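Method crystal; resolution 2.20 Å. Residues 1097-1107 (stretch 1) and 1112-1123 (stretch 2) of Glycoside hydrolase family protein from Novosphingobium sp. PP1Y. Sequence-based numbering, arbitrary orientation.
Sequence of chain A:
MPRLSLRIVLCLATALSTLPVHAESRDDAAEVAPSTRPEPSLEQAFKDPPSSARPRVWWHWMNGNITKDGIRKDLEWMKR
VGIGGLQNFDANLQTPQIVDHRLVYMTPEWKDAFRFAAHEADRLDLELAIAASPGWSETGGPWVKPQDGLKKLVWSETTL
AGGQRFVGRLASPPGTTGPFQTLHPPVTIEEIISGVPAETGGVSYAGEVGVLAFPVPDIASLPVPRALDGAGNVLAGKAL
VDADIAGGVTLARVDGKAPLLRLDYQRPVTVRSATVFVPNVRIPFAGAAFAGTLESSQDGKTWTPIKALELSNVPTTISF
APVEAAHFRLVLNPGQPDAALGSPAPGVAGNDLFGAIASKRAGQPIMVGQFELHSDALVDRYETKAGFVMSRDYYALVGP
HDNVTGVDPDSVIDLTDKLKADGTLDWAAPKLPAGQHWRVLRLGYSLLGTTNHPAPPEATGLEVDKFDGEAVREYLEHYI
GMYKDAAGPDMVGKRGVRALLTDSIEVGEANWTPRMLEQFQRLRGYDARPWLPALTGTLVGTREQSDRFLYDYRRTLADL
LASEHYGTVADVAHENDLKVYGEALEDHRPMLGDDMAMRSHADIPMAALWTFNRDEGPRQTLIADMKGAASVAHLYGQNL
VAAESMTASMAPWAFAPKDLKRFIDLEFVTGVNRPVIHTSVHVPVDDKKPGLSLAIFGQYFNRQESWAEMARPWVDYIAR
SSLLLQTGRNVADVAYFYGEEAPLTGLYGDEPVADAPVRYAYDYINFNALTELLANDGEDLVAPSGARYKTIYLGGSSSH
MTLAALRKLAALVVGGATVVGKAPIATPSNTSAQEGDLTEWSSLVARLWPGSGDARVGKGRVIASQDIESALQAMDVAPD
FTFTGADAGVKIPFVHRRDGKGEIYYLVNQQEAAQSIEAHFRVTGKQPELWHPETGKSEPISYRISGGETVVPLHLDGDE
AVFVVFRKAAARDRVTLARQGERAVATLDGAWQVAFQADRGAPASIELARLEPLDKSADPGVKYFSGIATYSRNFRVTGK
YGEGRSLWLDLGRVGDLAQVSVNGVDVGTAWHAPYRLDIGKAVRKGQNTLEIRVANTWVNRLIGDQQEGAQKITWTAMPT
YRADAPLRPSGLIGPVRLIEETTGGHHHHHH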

# COMPACT_ATOMS: atom_id res chain seq x y z
N THR A 1097 18.22 22.56 -7.30
CA THR A 1097 18.24 21.17 -7.76
C THR A 1097 19.25 20.99 -8.90
O THR A 1097 19.78 21.96 -9.46
CB THR A 1097 16.86 20.72 -8.24
OG1 THR A 1097 16.50 21.48 -9.40
CG2 THR A 1097 15.79 20.89 -7.14
N TRP A 1098 19.49 19.73 -9.26
CA TRP A 1098 20.34 19.40 -10.40
C TRP A 1098 19.70 19.69 -11.74
O TRP A 1098 20.37 19.51 -12.76
CB TRP A 1098 20.71 17.92 -10.39
CG TRP A 1098 21.90 17.61 -9.56
CD1 TRP A 1098 21.92 16.91 -8.37
CD2 TRP A 1098 23.25 17.99 -9.83
NE1 TRP A 1098 23.21 16.83 -7.90
CE2 TRP A 1098 24.05 17.48 -8.78
CE3 TRP A 1098 23.87 18.70 -10.87
CZ2 TRP A 1098 25.44 17.67 -8.73
CZ3 TRP A 1098 25.25 18.88 -10.82
CH2 TRP A 1098 26.02 18.37 -9.76
N VAL A 1099 18.43 20.12 -11.77
CA VAL A 1099 17.69 20.16 -13.03
C VAL A 1099 18.39 21.04 -14.06
O VAL A 1099 18.54 20.68 -15.23
CB VAL A 1099 16.24 20.64 -12.77
CG1 VAL A 1099 15.52 20.95 -14.07
CG2 VAL A 1099 15.48 19.59 -11.97
N ASN A 1100 18.83 22.23 -13.63
CA ASN A 1100 19.30 23.23 -14.58
C ASN A 1100 20.65 22.82 -15.17
O ASN A 1100 20.88 23.01 -16.37
CB ASN A 1100 19.40 24.60 -13.89
CG ASN A 1100 18.03 25.24 -13.64
OD1 ASN A 1100 16.99 24.68 -13.99
ND2 ASN A 1100 18.04 26.43 -13.03
N ARG A 1101 21.55 22.28 -14.35
CA ARG A 1101 22.83 21.80 -14.88
C ARG A 1101 22.65 20.58 -15.77
O ARG A 1101 23.47 20.35 -16.67
CB ARG A 1101 23.78 21.46 -13.73
CG ARG A 1101 25.21 21.20 -14.17
CD ARG A 1101 25.78 22.44 -14.89
NE ARG A 1101 25.79 22.30 -16.34
CZ ARG A 1101 26.34 23.17 -17.18
NH1 ARG A 1101 26.95 24.25 -16.72
NH2 ARG A 1101 26.31 22.96 -18.49
N LEU A 1102 21.62 19.78 -15.52
CA LEU A 1102 21.29 18.69 -16.41
C LEU A 1102 20.82 19.23 -17.76
O LEU A 1102 21.28 18.78 -18.81
CB LEU A 1102 20.21 17.80 -15.79
CG LEU A 1102 20.59 16.88 -14.62
CD1 LEU A 1102 19.34 16.33 -13.96
CD2 LEU A 1102 21.46 15.73 -15.14
N ILE A 1103 19.90 20.19 -17.73
CA ILE A 1103 19.49 20.84 -18.97
C ILE A 1103 20.68 21.50 -19.64
O ILE A 1103 20.89 21.36 -20.85
CB ILE A 1103 18.35 21.83 -18.69
CG1 ILE A 1103 17.14 21.06 -18.16
CG2 ILE A 1103 18.04 22.62 -19.96
CD1 ILE A 1103 16.09 21.95 -17.55
N GLY A 1104 21.50 22.20 -18.86
CA GLY A 1104 22.66 22.87 -19.43
C GLY A 1104 23.59 21.92 -20.16
O GLY A 1104 24.26 22.32 -21.12
N ASP A 1105 23.64 20.66 -19.73
CA ASP A 1105 24.53 19.69 -20.36
C ASP A 1105 23.99 19.16 -21.68
O ASP A 1105 24.74 18.54 -22.43
CB ASP A 1105 24.80 18.52 -19.41
CG ASP A 1105 25.93 18.81 -18.45
OD1 ASP A 1105 26.41 19.96 -18.42
OD2 ASP A 1105 26.34 17.88 -17.72
N GLN A 1106 22.72 19.40 -21.98
CA GLN A 1106 22.14 19.04 -23.26
C GLN A 1106 22.34 20.11 -24.32
O GLN A 1106 22.01 19.87 -25.49
CB GLN A 1106 20.65 18.76 -23.12
CG GLN A 1106 20.35 17.55 -22.29
CD GLN A 1106 20.90 16.29 -22.93
OE1 GLN A 1106 21.71 15.59 -22.33
NE2 GLN A 1106 20.45 16.00 -24.15
N GLN A 1107 22.86 21.27 -23.95
CA GLN A 1107 23.00 22.36 -24.91
C GLN A 1107 24.14 22.07 -25.87
O GLN A 1107 25.16 21.48 -25.50
CB GLN A 1107 23.25 23.69 -24.18
CG GLN A 1107 22.20 24.07 -23.16
CD GLN A 1107 20.79 24.05 -23.72
OE1 GLN A 1107 19.89 23.39 -23.17
NE2 GLN A 1107 20.58 24.77 -24.81
N LYS A 1112 30.34 19.04 -20.28
CA LYS A 1112 29.39 18.30 -19.46
C LYS A 1112 29.87 18.17 -18.03
O LYS A 1112 30.94 17.60 -17.77
CB LYS A 1112 29.12 16.93 -20.08
CG LYS A 1112 28.52 17.03 -21.47
CD LYS A 1112 27.09 16.51 -21.46
CE LYS A 1112 27.06 15.02 -21.15
NZ LYS A 1112 25.69 14.54 -20.79
N ILE A 1113 29.07 18.68 -17.10
CA ILE A 1113 29.34 18.55 -15.68
C ILE A 1113 28.76 17.25 -15.13
O ILE A 1113 29.37 16.61 -14.26
CB ILE A 1113 28.78 19.77 -14.92
CG1 ILE A 1113 29.46 21.07 -15.38
CG2 ILE A 1113 28.92 19.61 -13.42
CD1 ILE A 1113 30.96 21.06 -15.27
N THR A 1114 27.60 16.84 -15.61
CA THR A 1114 26.83 15.79 -14.97
C THR A 1114 27.02 14.45 -15.67
O THR A 1114 27.40 14.38 -16.84
CB THR A 1114 25.33 16.10 -14.94
OG1 THR A 1114 24.82 16.05 -16.28
CG2 THR A 1114 25.09 17.48 -14.34
N TRP A 1115 26.74 13.39 -14.92
CA TRP A 1115 26.58 12.04 -15.42
C TRP A 1115 25.33 11.43 -14.80
O TRP A 1115 25.13 11.52 -13.58
CB TRP A 1115 27.79 11.17 -15.09
CG TRP A 1115 27.72 9.78 -15.68
CD1 TRP A 1115 28.33 9.36 -16.82
CD2 TRP A 1115 26.98 8.66 -15.18
NE1 TRP A 1115 28.04 8.04 -17.06
CE2 TRP A 1115 27.21 7.59 -16.06
CE3 TRP A 1115 26.16 8.45 -14.06
CZ2 TRP A 1115 26.64 6.32 -15.87
CZ3 TRP A 1115 25.59 7.20 -13.87
CH2 TRP A 1115 25.84 6.15 -14.77
N THR A 1116 24.47 10.86 -15.65
CA THR A 1116 23.36 10.02 -15.22
C THR A 1116 23.34 8.79 -16.12
O THR A 1116 23.89 8.81 -17.22
CB THR A 1116 21.99 10.72 -15.32
OG1 THR A 1116 21.70 11.03 -16.69
CG2 THR A 1116 21.98 12.02 -14.48
N ALA A 1117 22.66 7.73 -15.65
CA ALA A 1117 22.61 6.48 -16.40
C ALA A 1117 21.86 6.65 -17.72
O ALA A 1117 22.35 6.24 -18.78
CB ALA A 1117 21.96 5.39 -15.56
N MSE A 1118 20.66 7.22 -17.68
CA MSE A 1118 19.85 7.45 -18.87
C MSE A 1118 19.63 8.96 -19.00
O MSE A 1118 19.88 9.71 -18.06
CB MSE A 1118 18.52 6.68 -18.81
CG MSE A 1118 18.62 5.15 -18.94
SE MSE A 1118 19.56 4.45 -20.52
CE MSE A 1118 18.50 5.21 -21.96
N PRO A 1119 19.20 9.43 -20.17
CA PRO A 1119 19.00 10.88 -20.32
C PRO A 1119 17.82 11.35 -19.49
O PRO A 1119 16.86 10.61 -19.23
CB PRO A 1119 18.76 11.06 -21.83
CG PRO A 1119 18.32 9.71 -22.31
CD PRO A 1119 19.03 8.71 -21.44
N THR A 1120 17.90 12.60 -19.04
CA THR A 1120 16.92 13.15 -18.12
C THR A 1120 16.09 14.26 -18.74
O THR A 1120 14.86 14.21 -18.70
CB THR A 1120 17.62 13.68 -16.85
OG1 THR A 1120 18.50 14.75 -17.20
CG2 THR A 1120 18.43 12.57 -16.17
N TYR A 1121 16.72 15.26 -19.34
CA TYR A 1121 15.99 16.38 -19.90
C TYR A 1121 16.44 16.65 -21.33
O TYR A 1121 17.59 16.41 -21.69
CB TYR A 1121 16.17 17.65 -19.06
CG TYR A 1121 15.58 17.51 -17.69
CD1 TYR A 1121 14.24 17.80 -17.47
CD2 TYR A 1121 16.33 17.04 -16.62
CE1 TYR A 1121 13.68 17.65 -16.21
CE2 TYR A 1121 15.79 16.88 -15.38
CZ TYR A 1121 14.46 17.19 -15.17
OH TYR A 1121 13.90 17.03 -13.93
N ARG A 1122 15.50 17.15 -22.13
CA ARG A 1122 15.81 17.69 -23.44
C ARG A 1122 16.37 19.10 -23.29
O ARG A 1122 16.12 19.79 -22.30
CB ARG A 1122 14.56 17.72 -24.31
CG ARG A 1122 13.78 16.42 -24.33
CD ARG A 1122 12.28 16.70 -24.45
NE ARG A 1122 12.01 17.74 -25.44
CZ ARG A 1122 11.99 17.52 -26.75
NH1 ARG A 1122 12.22 16.31 -27.24
NH2 ARG A 1122 11.74 18.53 -27.59
N ALA A 1123 17.15 19.52 -24.29
CA ALA A 1123 17.66 20.89 -24.28
C ALA A 1123 16.52 21.91 -24.27
O ALA A 1123 16.74 23.05 -23.86
CB ALA A 1123 18.58 21.11 -25.48

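Stretch 1 is built around a short helix that includes Val1099 to Ile1103, and stretch 2 is mostly extended loop with a weakly bonded strand at about Trp1115 and Thr1116. Thr1097, just ahead of the helix, accepts a weak capping bond from Val1099 N to its OG1 (3.3 Å). Regular i to i+4 bonds follow, among them Leu1102 N to Trp1098 O (3.0 Å) and Gly1104 N to Asn1100 O (2.7 Å); toward Gln1106 the pattern tightens, with Gln1106 N bonded to Ile1103 O at 2.9 Å. The two backbones come closest near the end of the helix, where Asp1105 CA lies 5.1 Å from Lys1112 CA and Gln1106 CA lies 5.0 Å from Ala1123 CA. Further back, Leu1102 CA and Thr1114 CA are 6.4 Å apart, leaving room for side chains.

Asp1105 is the polar anchor. Its carboxylate gathers donors from stretch 2: Thr1114 N reaches OD2 at 2.7 Å with a nearly straight N-H...O angle of 169°, Thr1114 OG1 donates to the same OD2 at 2.8 Å, and Ile1113 N makes a weak bond to OD1 at 3.2 Å. One acidic side chain thus fixes two successive backbone amides of a loop that has little regular pairing of its own. One helical turn earlier, Arg1101 braces the acid through a salt bridge, NH2 to OD1 at 3.0 Å, so the carboxylate is held from its own helix while it binds the loop. The arginine also packs: its CG is 3.7 Å from Thr1114 CG2, and Ile1113 CG1 sits over one face of the guanidinium. Gly1104 suits this arrangement, since an ideal CB there would come within 3.0 Å of Arg1101 NH2.

The apolar half centers on Leu1102 and Tyr1121. Leu1102 is buried and points toward stretch 2. Leu1102 CD2 lies 3.6 Å from Thr1114 OG1 and 3.8 Å from Thr1116 CG2, Leu1102 CD1 lies 3.9 Å from Tyr1121 CE2, near the plane of the ring at its edge, and both methyls lie 3.7 Å from Thr1120 OG1. Val1099 CG1 covers one face of that ring, 4.1 Å from Tyr1121 CZ, and Ile1103 CG1 approaches Tyr1121 CB at 3.7 Å. Tyr1121 OH is satisfied elsewhere in the structure.

At the more open end, Gln1106 CG comes within 3.0 Å of Tyr1121 O, and Gln1106 O lies 3.6 Å from Ala1123 CB. The rule is economical: one braced acid holds two successive loop amides and a hydroxyl, and aliphatic side chains fill in around an aromatic ring.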